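Local coordinates for protein rhamnosidase B (Bacillus sp., PDB 2OKX) that probably releases terminal alpha-L-rhamnose residues from glycosides by hydrolysis, as a glycoside hydrolase of family 78, at residues E152-E161 and F486-Y497. Numbering follows the deposited sequence.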
loop_
_atom_site.group_PDB
_atom_site.type_symbol
_atom_site.label_atom_id
_atom_site.label_comp_id
_atom_site.label_asym_id
_atom_site.label_seq_id
_atom_site.Cartn_x
_atom_site.Cartn_y
_atom_site.Cartn_z
ATOM N N GLU A 152 11.911 11.292 -2.041
ATOM C CA GLU A 152 12.911 12.312 -1.765
ATOM C C GLU A 152 13.886 12.719 -2.857
ATOM O O GLU A 152 14.094 12.015 -3.844
ATOM C CB GLU A 152 13.704 11.940 -0.499
ATOM C CG GLU A 152 14.860 10.937 -0.679
ATOM C CD GLU A 152 14.428 9.473 -0.627
ATOM O OE1 GLU A 152 15.291 8.619 -0.323
ATOM O OE2 GLU A 152 13.243 9.174 -0.892
ATOM N N VAL A 153 14.454 13.905 -2.657
ATOM C CA VAL A 153 15.465 14.486 -3.533
ATOM C C VAL A 153 16.519 14.978 -2.543
ATOM O O VAL A 153 16.251 15.874 -1.737
ATOM C CB VAL A 153 14.920 15.678 -4.337
ATOM C CG1 VAL A 153 16.067 16.389 -5.042
ATOM C CG2 VAL A 153 13.908 15.189 -5.360
ATOM N N ILE A 154 17.702 14.373 -2.593
ATOM C CA ILE A 154 18.781 14.706 -1.668
ATOM C C ILE A 154 20.052 15.154 -2.373
ATOM O O ILE A 154 20.588 14.432 -3.211
ATOM C CB ILE A 154 19.160 13.477 -0.797
ATOM C CG1 ILE A 154 17.912 12.866 -0.153
ATOM C CG2 ILE A 154 20.178 13.883 0.261
ATOM C CD1 ILE A 154 17.237 13.743 0.884
ATOM N N ASP A 155 20.540 16.341 -2.026
ATOM C CA ASP A 155 21.777 16.843 -2.610
ATOM C C ASP A 155 22.851 16.639 -1.548
ATOM O O ASP A 155 22.977 17.429 -0.607
ATOM C CB ASP A 155 21.642 18.324 -2.966
ATOM C CG ASP A 155 22.845 18.847 -3.722
ATOM O OD1 ASP A 155 22.694 19.842 -4.467
ATOM O OD2 ASP A 155 23.942 18.269 -3.567
ATOM N N ALA A 156 23.615 15.563 -1.707
ATOM C CA ALA A 156 24.660 15.195 -0.760
ATOM C C ALA A 156 25.756 16.242 -0.584
ATOM O O ALA A 156 26.502 16.204 0.392
ATOM C CB ALA A 156 25.271 13.856 -1.167
ATOM N N ARG A 157 25.862 17.173 -1.521
ATOM C CA ARG A 157 26.876 18.218 -1.412
ATOM C C ARG A 157 26.608 19.130 -0.213
ATOM O O ARG A 157 27.516 19.798 0.284
ATOM C CB ARG A 157 26.922 19.040 -2.699
ATOM C CG ARG A 157 27.429 18.250 -3.887
ATOM C CD ARG A 157 27.268 19.021 -5.175
ATOM N NE ARG A 157 25.872 19.348 -5.447
ATOM C CZ ARG A 157 25.449 19.900 -6.580
ATOM N NH1 ARG A 157 26.317 20.185 -7.546
ATOM N NH2 ARG A 157 24.161 20.170 -6.748
ATOM N N GLU A 158 25.365 19.142 0.262
ATOM C CA GLU A 158 24.985 19.972 1.403
ATOM C C GLU A 158 24.678 19.126 2.630
ATOM O O GLU A 158 24.210 19.640 3.648
ATOM C CB GLU A 158 23.754 20.811 1.057
ATOM C CG GLU A 158 23.890 21.591 -0.231
ATOM C CD GLU A 158 22.632 22.353 -0.585
ATOM O OE1 GLU A 158 22.568 22.885 -1.710
ATOM O OE2 GLU A 158 21.711 22.422 0.258
ATOM N N LEU A 159 24.945 17.827 2.532
ATOM C CA LEU A 159 24.678 16.905 3.628
ATOM C C LEU A 159 25.931 16.534 4.416
ATOM O O LEU A 159 26.956 16.172 3.839
ATOM C CB LEU A 159 24.011 15.632 3.078
ATOM C CG LEU A 159 23.657 14.461 4.004
ATOM C CD1 LEU A 159 24.885 13.649 4.328
ATOM C CD2 LEU A 159 23.017 14.982 5.265
ATOM N N ALA A 160 25.837 16.634 5.740
ATOM C CA ALA A 160 26.941 16.275 6.624
ATOM C C ALA A 160 26.831 14.763 6.844
ATOM O O ALA A 160 26.134 14.305 7.748
ATOM C CB ALA A 160 26.813 17.021 7.953
ATOM N N GLU A 161 27.524 14.003 5.999
ATOM C CA GLU A 161 27.506 12.542 6.027
ATOM C C GLU A 161 27.647 11.860 7.386
ATOM O O GLU A 161 26.964 10.871 7.651
ATOM C CB GLU A 161 28.575 11.994 5.073
ATOM C CG GLU A 161 30.009 12.226 5.527
ATOM C CD GLU A 161 31.026 11.973 4.427
ATOM O OE1 GLU A 161 31.096 12.787 3.481
ATOM O OE2 GLU A 161 31.752 10.957 4.504
ATOM N N PHE A 486 13.387 8.539 -6.179
ATOM C CA PHE A 486 14.224 9.410 -5.375
ATOM C C PHE A 486 15.361 9.879 -6.273
ATOM O O PHE A 486 15.710 9.219 -7.256
ATOM C CB PHE A 486 14.744 8.733 -4.085
ATOM C CG PHE A 486 15.914 7.794 -4.271
ATOM C CD1 PHE A 486 15.801 6.457 -3.899
ATOM C CD2 PHE A 486 17.146 8.253 -4.739
ATOM C CE1 PHE A 486 16.893 5.593 -3.984
ATOM C CE2 PHE A 486 18.244 7.394 -4.828
ATOM C CZ PHE A 486 18.116 6.064 -4.450
ATOM N N ARG A 487 15.883 11.060 -5.980
ATOM C CA ARG A 487 17.011 11.586 -6.726
ATOM C C ARG A 487 18.079 11.877 -5.695
ATOM O O ARG A 487 17.802 12.460 -4.646
ATOM C CB ARG A 487 16.664 12.875 -7.474
ATOM C CG ARG A 487 17.916 13.640 -7.937
ATOM C CD ARG A 487 17.591 14.680 -8.988
ATOM N NE ARG A 487 17.192 14.061 -10.245
ATOM C CZ ARG A 487 16.815 14.737 -11.324
ATOM N NH1 ARG A 487 16.785 16.065 -11.299
ATOM N NH2 ARG A 487 16.471 14.088 -12.428
ATOM N N TYR A 488 19.297 11.456 -5.998
ATOM C CA TYR A 488 20.430 11.659 -5.114
ATOM C C TYR A 488 21.493 12.373 -5.935
ATOM O O TYR A 488 21.864 11.913 -7.018
ATOM C CB TYR A 488 20.966 10.307 -4.638
ATOM C CG TYR A 488 22.189 10.390 -3.755
ATOM C CD1 TYR A 488 22.070 10.468 -2.366
ATOM C CD2 TYR A 488 23.470 10.389 -4.309
ATOM C CE1 TYR A 488 23.199 10.536 -1.552
ATOM C CE2 TYR A 488 24.606 10.460 -3.506
ATOM C CZ TYR A 488 24.463 10.532 -2.132
ATOM O OH TYR A 488 25.586 10.596 -1.341
ATOM N N ILE A 489 21.958 13.511 -5.433
ATOM C CA ILE A 489 22.987 14.284 -6.116
ATOM C C ILE A 489 24.276 14.062 -5.335
ATOM O O ILE A 489 24.349 14.337 -4.138
ATOM C CB ILE A 489 22.627 15.780 -6.150
ATOM C CG1 ILE A 489 21.227 15.953 -6.746
ATOM C CG2 ILE A 489 23.639 16.536 -7.002
ATOM C CD1 ILE A 489 20.648 17.342 -6.586
ATOM N N CYS A 490 25.285 13.560 -6.032
ATOM C CA CYS A 490 26.571 13.217 -5.436
ATOM C C CYS A 490 27.506 14.303 -4.939
ATOM O O CYS A 490 27.603 15.383 -5.518
ATOM C CB CYS A 490 27.365 12.361 -6.415
ATOM S SG CYS A 490 26.571 10.803 -6.826
ATOM N N ARG A 491 28.195 13.986 -3.850
ATOM C CA ARG A 491 29.207 14.871 -3.304
ATOM C C ARG A 491 30.424 14.264 -3.994
ATOM O O ARG A 491 30.292 13.262 -4.697
ATOM C CB ARG A 491 29.327 14.728 -1.784
ATOM C CG ARG A 491 29.826 13.371 -1.301
ATOM C CD ARG A 491 30.294 13.462 0.145
ATOM N NE ARG A 491 29.214 13.898 1.025
ATOM C CZ ARG A 491 28.306 13.083 1.551
ATOM N NH1 ARG A 491 28.355 11.780 1.296
ATOM N NH2 ARG A 491 27.335 13.573 2.313
ATOM N N GLU A 492 31.602 14.843 -3.802
ATOM C CA GLU A 492 32.791 14.315 -4.456
ATOM C C GLU A 492 33.314 13.029 -3.813
ATOM O O GLU A 492 33.386 12.925 -2.593
ATOM C CB GLU A 492 33.894 15.377 -4.445
ATOM C CG GLU A 492 35.133 15.010 -5.236
ATOM C CD GLU A 492 34.859 14.863 -6.716
ATOM O OE1 GLU A 492 34.142 15.715 -7.281
ATOM O OE2 GLU A 492 35.373 13.903 -7.321
ATOM N N GLY A 493 33.666 12.047 -4.642
ATOM C CA GLY A 493 34.220 10.804 -4.127
ATOM C C GLY A 493 33.285 9.639 -3.867
ATOM O O GLY A 493 32.209 9.535 -4.461
ATOM N N ARG A 494 33.711 8.743 -2.981
ATOM C CA ARG A 494 32.917 7.571 -2.634
ATOM C C ARG A 494 31.898 7.929 -1.567
ATOM O O ARG A 494 32.192 8.688 -0.642
ATOM C CB ARG A 494 33.803 6.429 -2.120
ATOM C CG ARG A 494 32.985 5.205 -1.721
ATOM C CD ARG A 494 33.785 4.117 -1.030
ATOM N NE ARG A 494 34.766 3.482 -1.903
ATOM C CZ ARG A 494 34.984 2.171 -1.951
ATOM N NH1 ARG A 494 34.286 1.344 -1.184
ATOM N NH2 ARG A 494 35.917 1.685 -2.755
ATOM N N GLN A 495 30.703 7.363 -1.689
ATOM C CA GLN A 495 29.639 7.635 -0.737
ATOM C C GLN A 495 28.608 6.511 -0.738
ATOM O O GLN A 495 28.553 5.705 -1.666
ATOM C CB GLN A 495 28.967 8.961 -1.091
ATOM C CG GLN A 495 28.366 8.984 -2.483
ATOM C CD GLN A 495 28.545 10.321 -3.173
ATOM O OE1 GLN A 495 29.512 10.529 -3.915
ATOM N NE2 GLN A 495 27.623 11.238 -2.926
ATOM N N SER A 496 27.805 6.462 0.318
ATOM C CA SER A 496 26.770 5.446 0.457
ATOM C C SER A 496 25.467 6.122 0.845
ATOM O O SER A 496 25.469 7.165 1.500
ATOM C CB SER A 496 27.150 4.436 1.541
ATOM O OG SER A 496 28.359 3.783 1.216
ATOM N N TYR A 497 24.355 5.525 0.434
ATOM C CA TYR A 497 23.047 6.073 0.753
ATOM C C TYR A 497 21.989 4.984 0.813
ATOM O O TYR A 497 21.973 4.075 -0.016
ATOM C CB TYR A 497 22.626 7.105 -0.294
ATOM C CG TYR A 497 21.281 7.731 0.008
ATOM C CD1 TYR A 497 21.137 8.648 1.049
ATOM C CD2 TYR A 497 20.141 7.369 -0.715
ATOM C CE1 TYR A 497 19.899 9.189 1.363
ATOM C CE2 TYR A 497 18.894 7.903 -0.407
ATOM C CZ TYR A 497 18.779 8.812 0.634
ATOM O OH TYR A 497 17.549 9.340 0.956
HETATM O O HOH W 1 29.360 16.920 1.544
#
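Ile154 sits opposite Tyr488 and bonds to the residues on both sides of it: its N-H goes to Arg487 O and its O accepts from Ile489 N, both bonds 2.8 Å and nearly straight. Glu152 O to Arg487 N and Ala156 N to Ile489 O extend this parallel ladder. Strand 153-155 of the N-terminal domain thereby joins a mixed sheet of the concanavalin-like region beside 486-489, whose other neighbour is strand 462-472; the paired axes lie 4.7 Å apart and 4° from parallel. Packing is tight under the ladder. Ala156 CB sits 3.3 Å from Tyr488 OH, and Tyr488 CD1 lies over one face of the Tyr497 ring. The hydroxyl of Tyr497 donates to Glu152 OE1 at 2.7 Å, on the carboxylate's anti side; the bend at chi2 (-85°) helps bring that buried group to the tyrosine. On the other face, Ile489 packs against Asp155 and lays CG2 over the guanidinium of Arg157, 3.5 Å above its plane. Arg157 forms a two-pronged salt bridge to Asp155, NE to OD2 and NH2 to OD1, and its backbone N also donates to OD2, closing an Asx turn. An asparagine in place of Asp155 would probably leave the Arg157 guanidinium without its countercharge and freer to swing off Ile489. Partly exposed Arg491 and exposed Glu161 mark the solvent side. Arg491 NH2 donates to Leu159 O at 3.0 Å from well above the carbonyl plane, while a water links Arg491 NE to Ala156 O. Ala156 CB covers one guanidinium face; over the opposite one Glu161 OE1 lies 3.3 Å from Arg491 NE, a salt bridge of charges alone. Backbone bonds and the buried Glu152 carboxylate, held by Tyr497, Ser499 and Arg503, therefore probably fix the domain junction, whereas the Arg491 end, with one direct hydrogen bond, a water bridge and an undirected charge pair, probably allows more movement.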